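Local coordinates for Tol-Pal system protein TolB (Acinetobacter baumannii, PDB 7MX5) that is probably the periplasmic component of the Tol-Pal system, which is thought to act in outer membrane invagination during cell division and to keep that membrane intact, at residues N216-F221 against L229-M234; R252-S257 against F272-D277; D260-Y265 against N304-L309; R296-G301 against I316-R321. All coordinates share one frame; numbering follows the deposited sequence.

Interaction 1: residues N216-F221 against L229-M234; sequences NGAPSF and LFTASM
T231 O takes two backbone N-H groups from consecutive residues, N216 N at 3.0 Å and G217 N at 2.9 Å. This is a classic beta bulge. It sits in the hairpin of strands 215-221 and 227-232, the first two strands of a four-stranded propeller blade. Both donors come from the same face of the T231 carbonyl plane. G217 N makes the straighter bond, 165° at its hydrogen against 132° for N216 N. T231 N answers with a bond to G217 O, which completes the pair. The register then slips by one residue. A218 and P219 together stand opposite F230, and regular pairing returns at S220 and L229. In the bulged part P219 CA directs a C-H toward L229 O, with 3.3 Å between CA and O. A water also bridges the slip, giving hydrogens to A218 O and T231 OG1. T231 OG1 is hydrogen-bonded in addition to T261 O of the next blade. The CB of A218 rests 3.7 Å from T231 OG1. CB of N216 is directed at the partner strand and lies 4.0 Å from T231 CB. With CG beside the backbone N (chi1 -73°), the N216 amide reaches S233. There the S233 hydroxyl OG donates to N216 OD1 over 2.7 Å, in the plane of the amide carbonyl and on a lone pair.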
loop_
_atom_site.group_PDB
_atom_site.type_symbol
_atom_site.label_atom_id
_atom_site.label_comp_id
_atom_site.label_asym_id
_atom_site.label_seq_id
_atom_site.Cartn_x
_atom_site.Cartn_y
_atom_site.Cartn_z
ATOM N N ASN A 216 -3.546 -0.942 23.774
ATOM C CA ASN A 216 -4.238 -0.184 22.739
ATOM C C ASN A 216 -4.026 -0.789 21.358
ATOM O O ASN A 216 -4.959 -0.829 20.548
ATOM C CB ASN A 216 -3.771 1.274 22.743
ATOM C CG ASN A 216 -4.300 2.053 23.930
ATOM O OD1 ASN A 216 -3.752 1.979 25.030
ATOM N ND2 ASN A 216 -5.371 2.808 23.712
ATOM N N GLY A 217 -2.814 -1.259 21.074
ATOM C CA GLY A 217 -2.529 -1.910 19.812
ATOM C C GLY A 217 -1.525 -1.177 18.947
ATOM O O GLY A 217 -0.451 -0.794 19.420
ATOM N N ALA A 218 -1.875 -0.984 17.672
ATOM C CA ALA A 218 -1.034 -0.325 16.679
ATOM C C ALA A 218 0.344 -0.975 16.606
ATOM O O ALA A 218 1.345 -0.346 16.973
ATOM C CB ALA A 218 -0.900 1.167 16.988
ATOM N N PRO A 219 0.445 -2.215 16.138
ATOM C CA PRO A 219 1.754 -2.868 16.068
ATOM C C PRO A 219 2.576 -2.373 14.889
ATOM O O PRO A 219 2.050 -1.893 13.883
ATOM C CB PRO A 219 1.409 -4.354 15.912
ATOM C CG PRO A 219 0.024 -4.389 15.368
ATOM C CD PRO A 219 -0.643 -3.072 15.632
ATOM N N SER A 220 3.893 -2.491 15.039
ATOM C CA SER A 220 4.839 -2.127 13.995
ATOM C C SER A 220 6.127 -2.897 14.244
ATOM O O SER A 220 6.585 -2.988 15.385
ATOM C CB SER A 220 5.108 -0.619 13.973
ATOM O OG SER A 220 6.086 -0.290 13.002
ATOM N N PHE A 221 6.704 -3.442 13.178
ATOM C CA PHE A 221 7.803 -4.391 13.288
ATOM C C PHE A 221 9.122 -3.758 12.870
ATOM O O PHE A 221 9.173 -2.957 11.930
ATOM C CB PHE A 221 7.525 -5.633 12.443
ATOM C CG PHE A 221 6.469 -6.521 13.022
ATOM C CD1 PHE A 221 6.759 -7.360 14.084
ATOM C CD2 PHE A 221 5.179 -6.500 12.520
ATOM C CE1 PHE A 221 5.786 -8.174 14.627
ATOM C CE2 PHE A 221 4.205 -7.310 13.058
ATOM C CZ PHE A 221 4.507 -8.149 14.113
ATOM N N LEU A 229 7.076 -2.632 18.015
ATOM C CA LEU A 229 6.517 -1.549 18.807
ATOM C C LEU A 229 5.004 -1.697 18.897
ATOM O O LEU A 229 4.359 -2.231 17.991
ATOM C CB LEU A 229 6.866 -0.185 18.209
ATOM C CG LEU A 229 8.316 0.283 18.328
ATOM C CD1 LEU A 229 8.601 1.363 17.301
ATOM C CD2 LEU A 229 8.616 0.781 19.731
ATOM N N PHE A 230 4.442 -1.220 20.004
ATOM C CA PHE A 230 2.999 -1.254 20.189
ATOM C C PHE A 230 2.607 -0.207 21.220
ATOM O O PHE A 230 3.428 0.236 22.028
ATOM C CB PHE A 230 2.510 -2.646 20.613
ATOM C CG PHE A 230 3.064 -3.121 21.929
ATOM C CD1 PHE A 230 4.352 -3.625 22.017
ATOM C CD2 PHE A 230 2.289 -3.078 23.076
ATOM C CE1 PHE A 230 4.858 -4.069 23.224
ATOM C CE2 PHE A 230 2.790 -3.519 24.286
ATOM C CZ PHE A 230 4.074 -4.017 24.361
ATOM N N THR A 231 1.339 0.187 21.171
ATOM C CA THR A 231 0.781 1.161 22.096
ATOM C C THR A 231 -0.019 0.449 23.177
ATOM O O THR A 231 -0.744 -0.511 22.900
ATOM C CB THR A 231 -0.113 2.165 21.366
ATOM O OG1 THR A 231 0.496 2.536 20.122
ATOM C CG2 THR A 231 -0.318 3.409 22.217
ATOM N N ALA A 232 0.119 0.926 24.411
ATOM C CA ALA A 232 -0.578 0.331 25.540
ATOM C C ALA A 232 -0.618 1.336 26.679
ATOM O O ALA A 232 0.342 2.081 26.892
ATOM C CB ALA A 232 0.099 -0.965 25.996
ATOM N N SER A 233 -1.731 1.348 27.406
ATOM C CA SER A 233 -1.932 2.232 28.550
ATOM C C SER A 233 -2.262 1.357 29.753
ATOM O O SER A 233 -3.434 1.076 30.008
ATOM C CB SER A 233 -3.045 3.238 28.281
ATOM O OG SER A 233 -4.117 2.641 27.575
ATOM N N MET A 234 -1.231 0.926 30.485
ATOM C CA MET A 234 -1.466 0.140 31.691
ATOM C C MET A 234 -2.418 0.878 32.625
ATOM O O MET A 234 -3.400 0.309 33.113
ATOM C CB MET A 234 -0.141 -0.162 32.397
ATOM C CG MET A 234 0.270 -1.639 32.415
ATOM S SD MET A 234 -1.012 -2.902 32.647
ATOM C CE MET A 234 -1.903 -2.319 34.090
HETATM O O HOH W 1 2.414 1.643 18.044
#

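Interaction 2: residues R252-S257 against F272-D277; sequences RMTNDS and FIFTSD
M253, T254 and N255 press down on the rings of F272 and F274, and this is the aromatic end of the contact. M253 bends at chi2 and chi3, and its CE comes within 3.8 Å of F272 CE2. OG1 of T254 lies between two rings: at the edge of F272, 3.9 Å from CZ, and over one face of F274, toward the rim. CG2 of T254 lies 3.9 Å from F274 CZ. N255 ND2 comes to the edge of F274, 3.8 Å from CE2, with the amide plane turned 61° from the ring. In the beta propeller, residues 252-257 belong to the link that leaves the outermost strand of one blade, 249-252. Strand 271-276 is the second strand of the next blade, so the link packs over its successor. Y287 and F289 add rings beside F272. The other end is polar. S257 and D277 are partly exposed there, while N255 and S276 stay buried. S276 OG is placed to donate to N255 OD1, but the position of that oxygen is doubtful. S276 OG is also hydrogen-bonded to R278 N. D277 N makes a weak but straight bond to S257 OG, 3.2 Å long.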
loop_
_atom_site.group_PDB
_atom_site.type_symbol
_atom_site.label_atom_id
_atom_site.label_comp_id
_atom_site.label_asym_id
_atom_site.label_seq_id
_atom_site.Cartn_x
_atom_site.Cartn_y
_atom_site.Cartn_z
ATOM N N ARG A 252 9.040 0.236 28.322
ATOM C CA ARG A 252 8.395 1.402 27.738
ATOM C C ARG A 252 9.403 2.446 27.268
ATOM O O ARG A 252 10.575 2.443 27.655
ATOM C CB ARG A 252 7.428 2.024 28.743
ATOM C CG ARG A 252 8.074 2.684 29.935
ATOM C CD ARG A 252 7.161 3.767 30.466
ATOM N NE ARG A 252 7.225 4.964 29.640
ATOM C CZ ARG A 252 7.878 6.067 29.975
ATOM N NH1 ARG A 252 8.512 6.169 31.131
ATOM N NH2 ARG A 252 7.894 7.094 29.130
ATOM N N MET A 253 8.918 3.358 26.420
ATOM C CA MET A 253 9.785 4.343 25.786
ATOM C C MET A 253 9.315 5.786 25.960
ATOM O O MET A 253 10.050 6.597 26.531
ATOM C CB MET A 253 9.951 4.023 24.298
ATOM C CG MET A 253 9.910 2.540 23.970
ATOM S SD MET A 253 11.564 1.819 23.965
ATOM C CE MET A 253 12.070 2.179 22.290
ATOM N N THR A 254 8.150 6.142 25.431
ATOM C CA THR A 254 7.821 7.564 25.465
ATOM C C THR A 254 6.532 8.185 25.997
ATOM O O THR A 254 6.392 8.446 27.192
ATOM C CB THR A 254 8.029 8.223 24.067
ATOM O OG1 THR A 254 8.835 7.394 23.218
ATOM C CG2 THR A 254 8.691 9.585 24.214
ATOM N N ASN A 255 5.599 8.416 25.081
ATOM C CA ASN A 255 4.425 9.223 25.382
ATOM C C ASN A 255 3.258 9.054 26.340
ATOM O O ASN A 255 2.340 8.294 26.103
ATOM C CB ASN A 255 3.900 9.836 24.115
ATOM C CG ASN A 255 4.224 11.277 24.049
ATOM O OD1 ASN A 255 3.368 12.103 23.821
ATOM N ND2 ASN A 255 5.458 11.592 24.322
ATOM N N ASP A 256 3.299 9.826 27.420
ATOM C CA ASP A 256 2.144 9.870 28.302
ATOM C C ASP A 256 1.477 11.234 28.126
ATOM O O ASP A 256 1.471 12.070 29.031
ATOM C CB ASP A 256 2.606 9.637 29.753
ATOM C CG ASP A 256 1.460 9.398 30.717
ATOM O OD1 ASP A 256 0.352 9.924 30.491
ATOM O OD2 ASP A 256 1.680 8.689 31.722
ATOM N N SER A 257 0.920 11.465 26.934
ATOM C CA SER A 257 0.550 12.811 26.509
ATOM C C SER A 257 -0.951 13.066 26.437
ATOM O O SER A 257 -1.352 14.177 26.073
ATOM C CB SER A 257 1.175 13.123 25.145
ATOM O OG SER A 257 0.710 12.229 24.149
ATOM N N PHE A 272 12.211 5.568 15.433
ATOM C CA PHE A 272 10.809 5.420 15.076
ATOM C C PHE A 272 10.110 6.756 15.283
ATOM O O PHE A 272 10.562 7.605 16.055
ATOM C CB PHE A 272 10.116 4.306 15.884
ATOM C CG PHE A 272 9.927 4.621 17.346
ATOM C CD1 PHE A 272 8.806 5.309 17.788
ATOM C CD2 PHE A 272 10.851 4.192 18.284
ATOM C CE1 PHE A 272 8.628 5.588 19.130
ATOM C CE2 PHE A 272 10.673 4.463 19.627
ATOM C CZ PHE A 272 9.563 5.163 20.050
ATOM N N ILE A 273 8.999 6.937 14.577
ATOM C CA ILE A 273 8.200 8.148 14.683
ATOM C C ILE A 273 6.904 7.818 15.411
ATOM O O ILE A 273 6.468 6.665 15.474
ATOM C CB ILE A 273 7.916 8.783 13.306
ATOM C CG1 ILE A 273 6.954 7.910 12.500
ATOM C CG2 ILE A 273 9.214 9.002 12.543
ATOM C CD1 ILE A 273 6.379 8.605 11.287
ATOM N N PHE A 274 6.281 8.856 15.966
ATOM C CA PHE A 274 5.076 8.674 16.763
ATOM C C PHE A 274 4.367 10.011 16.913
ATOM O O PHE A 274 4.961 11.077 16.731
ATOM C CB PHE A 274 5.397 8.077 18.140
ATOM C CG PHE A 274 6.252 8.963 19.002
ATOM C CD1 PHE A 274 7.607 9.108 18.748
ATOM C CD2 PHE A 274 5.697 9.656 20.064
ATOM C CE1 PHE A 274 8.392 9.924 19.537
ATOM C CE2 PHE A 274 6.477 10.474 20.856
ATOM C CZ PHE A 274 7.827 10.609 20.592
ATOM N N THR A 275 3.082 9.933 17.251
ATOM C CA THR A 275 2.262 11.111 17.497
ATOM C C THR A 275 2.302 11.466 18.976
ATOM O O THR A 275 2.347 10.583 19.838
ATOM C CB THR A 275 0.820 10.862 17.049
ATOM O OG1 THR A 275 0.799 10.565 15.647
ATOM C CG2 THR A 275 -0.054 12.078 17.322
ATOM N N SER A 276 2.288 12.765 19.269
ATOM C CA SER A 276 2.461 13.222 20.638
ATOM C C SER A 276 1.697 14.518 20.861
ATOM O O SER A 276 1.662 15.386 19.984
ATOM C CB SER A 276 3.943 13.432 20.949
ATOM O OG SER A 276 4.098 13.940 22.260
ATOM N N ASP A 277 1.094 14.645 22.046
ATOM C CA ASP A 277 0.424 15.868 22.469
ATOM C C ASP A 277 1.202 16.599 23.559
ATOM O O ASP A 277 0.645 17.466 24.241
ATOM C CB ASP A 277 -0.995 15.561 22.949
ATOM C CG ASP A 277 -1.929 16.753 22.823
ATOM O OD1 ASP A 277 -2.217 17.165 21.679
ATOM O OD2 ASP A 277 -2.375 17.277 23.865
#

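Interaction 3: residues D260-Y265 against N304-L309; sequences DTEARY and NARGTL
The guanidinium of R306 is met at its edge by E262 OE2 and by D260 O, both near its plane. R306 NE donates to E262 OE2 at 3.2 Å in a salt bridge, with 171° at the hydrogen. OE2 uses its syn lone pair and lies almost in the guanidinium plane. The carboxylate itself is turned 67° from that plane. D260 O is 2.8 Å from R306 NH2, but the angle is too poor for a hydrogen bond. R306 NH1 has a second acidic partner in D348, so two negative groups probably hold its charge in place. The guanidinium of R264 is approached obliquely by T308 OG1, 3.7 Å from NH1. CG of R264 stands beside the backbone N and lies 3.4 Å from G307 O. L309 places CD2 3.3 Å from Y265 O. Strands 263-265 and 304-309 are the first strands of neighbouring propeller blades. They run nearly parallel, 9° apart, with axes 6.9 Å apart, and meet through side chains and a few carbonyl oxygens, without sheet pairing. Each pairs inside its own blade, R264 with I273 and T308 with A317. L309 touches both I273 of strand 271-276 and I316 of strand 315-320, while A263 touches L229 in the blade before.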
loop_
_atom_site.group_PDB
_atom_site.type_symbol
_atom_site.label_atom_id
_atom_site.label_comp_id
_atom_site.label_asym_id
_atom_site.label_seq_id
_atom_site.Cartn_x
_atom_site.Cartn_y
_atom_site.Cartn_z
ATOM N N ASP A 260 -4.229 9.232 21.936
ATOM C CA ASP A 260 -3.823 7.930 21.429
ATOM C C ASP A 260 -2.719 8.095 20.394
ATOM O O ASP A 260 -2.787 8.968 19.524
ATOM C CB ASP A 260 -5.014 7.191 20.819
ATOM C CG ASP A 260 -5.078 5.738 21.250
ATOM O OD1 ASP A 260 -4.107 4.996 20.989
ATOM O OD2 ASP A 260 -6.096 5.338 21.853
ATOM N N THR A 261 -1.696 7.250 20.493
ATOM C CA THR A 261 -0.509 7.366 19.664
ATOM C C THR A 261 -0.194 6.031 19.003
ATOM O O THR A 261 -0.691 4.977 19.407
ATOM C CB THR A 261 0.701 7.838 20.482
ATOM O OG1 THR A 261 1.817 8.055 19.608
ATOM C CG2 THR A 261 1.071 6.800 21.530
ATOM N N GLU A 262 0.639 6.097 17.965
ATOM C CA GLU A 262 1.105 4.927 17.236
ATOM C C GLU A 262 2.561 5.140 16.849
ATOM O O GLU A 262 2.937 6.228 16.408
ATOM C CB GLU A 262 0.265 4.662 15.975
ATOM C CG GLU A 262 -1.242 4.735 16.179
ATOM C CD GLU A 262 -1.791 6.133 15.968
ATOM O OE1 GLU A 262 -1.002 7.037 15.619
ATOM O OE2 GLU A 262 -3.009 6.328 16.159
ATOM N N ALA A 263 3.373 4.098 17.013
ATOM C CA ALA A 263 4.796 4.155 16.712
ATOM C C ALA A 263 5.095 3.368 15.443
ATOM O O ALA A 263 4.566 2.270 15.244
ATOM C CB ALA A 263 5.624 3.606 17.876
ATOM N N ARG A 264 5.944 3.935 14.587
ATOM C CA ARG A 264 6.314 3.321 13.316
ATOM C C ARG A 264 7.822 3.417 13.141
ATOM O O ARG A 264 8.385 4.515 13.192
ATOM C CB ARG A 264 5.596 3.997 12.144
ATOM C CG ARG A 264 4.080 4.020 12.269
ATOM C CD ARG A 264 3.443 2.965 11.382
ATOM N NE ARG A 264 2.011 2.839 11.624
ATOM C CZ ARG A 264 1.104 2.647 10.676
ATOM N NH1 ARG A 264 1.445 2.564 9.401
ATOM N NH2 ARG A 264 -0.177 2.536 11.016
ATOM N N TYR A 265 8.467 2.272 12.924
ATOM C CA TYR A 265 9.915 2.238 12.769
ATOM C C TYR A 265 10.354 2.986 11.517
ATOM O O TYR A 265 9.672 2.967 10.489
ATOM C CB TYR A 265 10.411 0.795 12.681
ATOM C CG TYR A 265 10.440 0.038 13.987
ATOM C CD1 TYR A 265 11.488 0.198 14.883
ATOM C CD2 TYR A 265 9.436 -0.864 14.307
ATOM C CE1 TYR A 265 11.522 -0.503 16.074
ATOM C CE2 TYR A 265 9.464 -1.575 15.490
ATOM C CZ TYR A 265 10.509 -1.392 16.369
ATOM O OH TYR A 265 10.534 -2.098 17.551
ATOM N N ASN A 304 -0.687 17.290 13.255
ATOM C CA ASN A 304 0.044 16.359 12.405
ATOM C C ASN A 304 0.164 15.050 13.166
ATOM O O ASN A 304 0.713 15.026 14.271
ATOM C CB ASN A 304 1.427 16.902 12.032
ATOM C CG ASN A 304 1.354 18.198 11.248
ATOM O OD1 ASN A 304 1.366 18.194 10.018
ATOM N ND2 ASN A 304 1.281 19.317 11.960
ATOM N N ALA A 305 -0.355 13.969 12.591
ATOM C CA ALA A 305 -0.441 12.716 13.327
ATOM C C ALA A 305 -0.501 11.553 12.349
ATOM O O ALA A 305 -0.651 11.736 11.139
ATOM C CB ALA A 305 -1.658 12.706 14.255
ATOM N N ARG A 306 -0.381 10.344 12.905
ATOM C CA ARG A 306 -0.526 9.097 12.155
ATOM C C ARG A 306 0.461 9.033 10.990
ATOM O O ARG A 306 0.099 8.740 9.848
ATOM C CB ARG A 306 -1.967 8.911 11.670
ATOM C CG ARG A 306 -2.945 8.472 12.758
ATOM C CD ARG A 306 -3.434 9.646 13.593
ATOM N NE ARG A 306 -3.575 9.299 15.003
ATOM C CZ ARG A 306 -3.997 10.136 15.943
ATOM N NH1 ARG A 306 -4.337 11.382 15.658
ATOM N NH2 ARG A 306 -4.080 9.710 17.200
ATOM N N GLY A 307 1.727 9.309 11.291
ATOM C CA GLY A 307 2.748 9.290 10.265
ATOM C C GLY A 307 3.257 7.889 9.978
ATOM O O GLY A 307 3.317 7.026 10.853
ATOM N N THR A 308 3.626 7.669 8.718
ATOM C CA THR A 308 4.242 6.423 8.292
ATOM C C THR A 308 5.396 6.744 7.353
ATOM O O THR A 308 5.402 7.779 6.684
ATOM C CB THR A 308 3.233 5.486 7.607
ATOM O OG1 THR A 308 3.888 4.270 7.224
ATOM C CG2 THR A 308 2.634 6.147 6.376
ATOM N N LEU A 309 6.375 5.846 7.314
ATOM C CA LEU A 309 7.619 6.076 6.594
ATOM C C LEU A 309 7.590 5.401 5.229
ATOM O O LEU A 309 7.076 4.289 5.083
ATOM C CB LEU A 309 8.817 5.553 7.393
ATOM C CG LEU A 309 9.261 6.342 8.626
ATOM C CD1 LEU A 309 9.149 7.838 8.387
ATOM C CD2 LEU A 309 8.460 5.924 9.849
#

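Interaction 4: residues R296-G301 against I316-R321; sequences RLTFKG and IALVHR
The link between two propeller blades, which follows strand 294-296, sets L297 and T298 against I316 and L318 of strand 315-320, the second strand of the later blade. L297 CD1 meets I316 CD1 at 4.0 Å, the two side chains crossing at about a right angle. T298 and L318 meet tip to tip, CG2 to CD1, at 4.1 Å. OG1 of T298 sits between the backbone N and the carbonyl carbon and bonds to I284 N and Q283 OE1. CG2 is the other branch, the one that meets L318. Within the link, R296 NE also bonds to T298 O. Farther along, K300 O lies 3.0 Å from H320 CE1, at the edge of the imidazole and near its plane. CG of H320, anti to the backbone N (chi1 -175°), carries the ring to the K300 side. G301 CA approaches the same ring obliquely, 4.1 Å from CE1. N304 joins both sides, with ND2 bonded to K300 O and OD1 to H320 ND1. The direct contact is therefore apolar at one end and lacks hydrogen bonds throughout, while N304 supplies the polar tie. Its OD1 facing ND1 is consistent with a proton on H320 ND1.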
loop_
_atom_site.group_PDB
_atom_site.type_symbol
_atom_site.label_atom_id
_atom_site.label_comp_id
_atom_site.label_asym_id
_atom_site.label_seq_id
_atom_site.Cartn_x
_atom_site.Cartn_y
_atom_site.Cartn_z
ATOM N N ARG A 296 11.024 16.801 17.375
ATOM C CA ARG A 296 9.835 17.106 16.595
ATOM C C ARG A 296 10.175 17.161 15.111
ATOM O O ARG A 296 11.181 17.754 14.710
ATOM C CB ARG A 296 9.225 18.435 17.039
ATOM C CG ARG A 296 7.878 18.731 16.403
ATOM C CD ARG A 296 7.192 19.913 17.065
ATOM N NE ARG A 296 6.152 20.478 16.213
ATOM C CZ ARG A 296 5.512 21.612 16.463
ATOM N NH1 ARG A 296 5.783 22.336 17.536
ATOM N NH2 ARG A 296 4.575 22.028 15.616
ATOM N N LEU A 297 9.327 16.539 14.298
ATOM C CA LEU A 297 9.508 16.499 12.852
ATOM C C LEU A 297 8.556 17.412 12.099
ATOM O O LEU A 297 8.947 18.006 11.091
ATOM C CB LEU A 297 9.337 15.065 12.337
ATOM C CG LEU A 297 10.428 14.066 12.723
ATOM C CD1 LEU A 297 10.086 12.675 12.207
ATOM C CD2 LEU A 297 11.781 14.521 12.195
ATOM N N THR A 298 7.315 17.542 12.559
ATOM C CA THR A 298 6.302 18.334 11.876
ATOM C C THR A 298 6.096 19.654 12.606
ATOM O O THR A 298 5.856 19.669 13.818
ATOM C CB THR A 298 4.980 17.569 11.791
ATOM O OG1 THR A 298 4.603 17.112 13.096
ATOM C CG2 THR A 298 5.118 16.371 10.861
ATOM N N PHE A 299 6.189 20.758 11.864
ATOM C CA PHE A 299 6.031 22.089 12.428
ATOM C C PHE A 299 4.906 22.894 11.795
ATOM O O PHE A 299 4.536 23.937 12.345
ATOM C CB PHE A 299 7.342 22.883 12.301
ATOM C CG PHE A 299 8.509 22.238 12.990
ATOM C CD1 PHE A 299 8.724 22.432 14.344
ATOM C CD2 PHE A 299 9.390 21.436 12.284
ATOM C CE1 PHE A 299 9.799 21.839 14.982
ATOM C CE2 PHE A 299 10.465 20.840 12.915
ATOM C CZ PHE A 299 10.670 21.043 14.265
ATOM N N LYS A 300 4.355 22.451 10.669
ATOM C CA LYS A 300 3.300 23.183 9.983
ATOM C C LYS A 300 1.938 22.757 10.515
ATOM O O LYS A 300 1.658 21.560 10.637
ATOM C CB LYS A 300 3.374 22.947 8.473
ATOM C CG LYS A 300 4.671 23.412 7.834
ATOM C CD LYS A 300 4.460 23.805 6.381
ATOM C CE LYS A 300 5.777 24.158 5.708
ATOM N NZ LYS A 300 5.930 23.483 4.390
ATOM N N GLY A 301 1.098 23.739 10.833
ATOM C CA GLY A 301 -0.262 23.467 11.245
ATOM C C GLY A 301 -0.391 23.137 12.719
ATOM O O GLY A 301 0.581 23.044 13.471
ATOM N N ILE A 316 7.258 11.031 4.503
ATOM C CA ILE A 316 6.333 10.718 5.584
ATOM C C ILE A 316 4.918 10.973 5.084
ATOM O O ILE A 316 4.594 12.095 4.679
ATOM C CB ILE A 316 6.606 11.555 6.846
ATOM C CG1 ILE A 316 7.916 11.129 7.509
ATOM C CG2 ILE A 316 5.447 11.430 7.826
ATOM C CD1 ILE A 316 8.300 11.990 8.697
ATOM N N ALA A 317 4.080 9.941 5.113
ATOM C CA ALA A 317 2.651 10.089 4.879
ATOM C C ALA A 317 1.955 10.220 6.225
ATOM O O ALA A 317 2.153 9.387 7.114
ATOM C CB ALA A 317 2.087 8.902 4.096
ATOM N N LEU A 318 1.147 11.266 6.376
ATOM C CA LEU A 318 0.570 11.587 7.673
ATOM C C LEU A 318 -0.824 12.167 7.486
ATOM O O LEU A 318 -1.282 12.404 6.366
ATOM C CB LEU A 318 1.453 12.572 8.446
ATOM C CG LEU A 318 1.577 13.978 7.850
ATOM C CD1 LEU A 318 1.697 15.017 8.951
ATOM C CD2 LEU A 318 2.762 14.072 6.898
ATOM N N VAL A 319 -1.496 12.390 8.612
ATOM C CA VAL A 319 -2.782 13.074 8.648
ATOM C C VAL A 319 -2.529 14.505 9.099
ATOM O O VAL A 319 -2.004 14.737 10.194
ATOM C CB VAL A 319 -3.774 12.361 9.582
ATOM C CG1 VAL A 319 -4.926 13.287 9.944
ATOM C CG2 VAL A 319 -4.293 11.094 8.927
ATOM N N HIS A 320 -2.895 15.464 8.252
ATOM C CA HIS A 320 -2.615 16.873 8.480
ATOM C C HIS A 320 -3.928 17.638 8.550
ATOM O O HIS A 320 -4.811 17.440 7.709
ATOM C CB HIS A 320 -1.723 17.432 7.369
ATOM C CG HIS A 320 -1.299 18.850 7.583
ATOM N ND1 HIS A 320 -0.215 19.193 8.363
ATOM C CD2 HIS A 320 -1.804 20.013 7.109
ATOM C CE1 HIS A 320 -0.076 20.507 8.365
ATOM N NE2 HIS A 320 -1.028 21.029 7.613
ATOM N N ARG A 321 -4.056 18.507 9.551
ATOM C CA ARG A 321 -5.281 19.272 9.778
ATOM C C ARG A 321 -4.945 20.737 10.006
ATOM O O ARG A 321 -4.630 21.146 11.133
ATOM C CB ARG A 321 -6.068 18.714 10.963
ATOM C CG ARG A 321 -7.541 18.505 10.691
ATOM C CD ARG A 321 -8.415 19.355 11.595
ATOM N NE ARG A 321 -8.266 18.998 13.000
ATOM C CZ ARG A 321 -9.250 18.538 13.763
ATOM N NH1 ARG A 321 -10.468 18.352 13.282
ATOM N NH2 ARG A 321 -9.003 18.259 15.039
#

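Overall arrangement
The four contacts follow three successive blades of the propeller. Interaction 1 lies within one blade, interactions 2 and 4 each seat an inter-blade link on the blade that follows, and interaction 3 joins two first strands. Interaction 3 touches all the others, with centres 11, 9 and 10 Å from interactions 1, 2 and 4. T261 OG1 is 2.6 Å from T275 O, which ties interaction 3 to interaction 2. Interactions 1 and 2 meet through L229 CD1 and F272 CG, 3.5 Å apart. I273 CG2 touches L297 CD1 at 3.8 Å, joining interactions 2 and 4. Interactions 1 and 4 do not touch; their nearest atoms are about 12 Å apart.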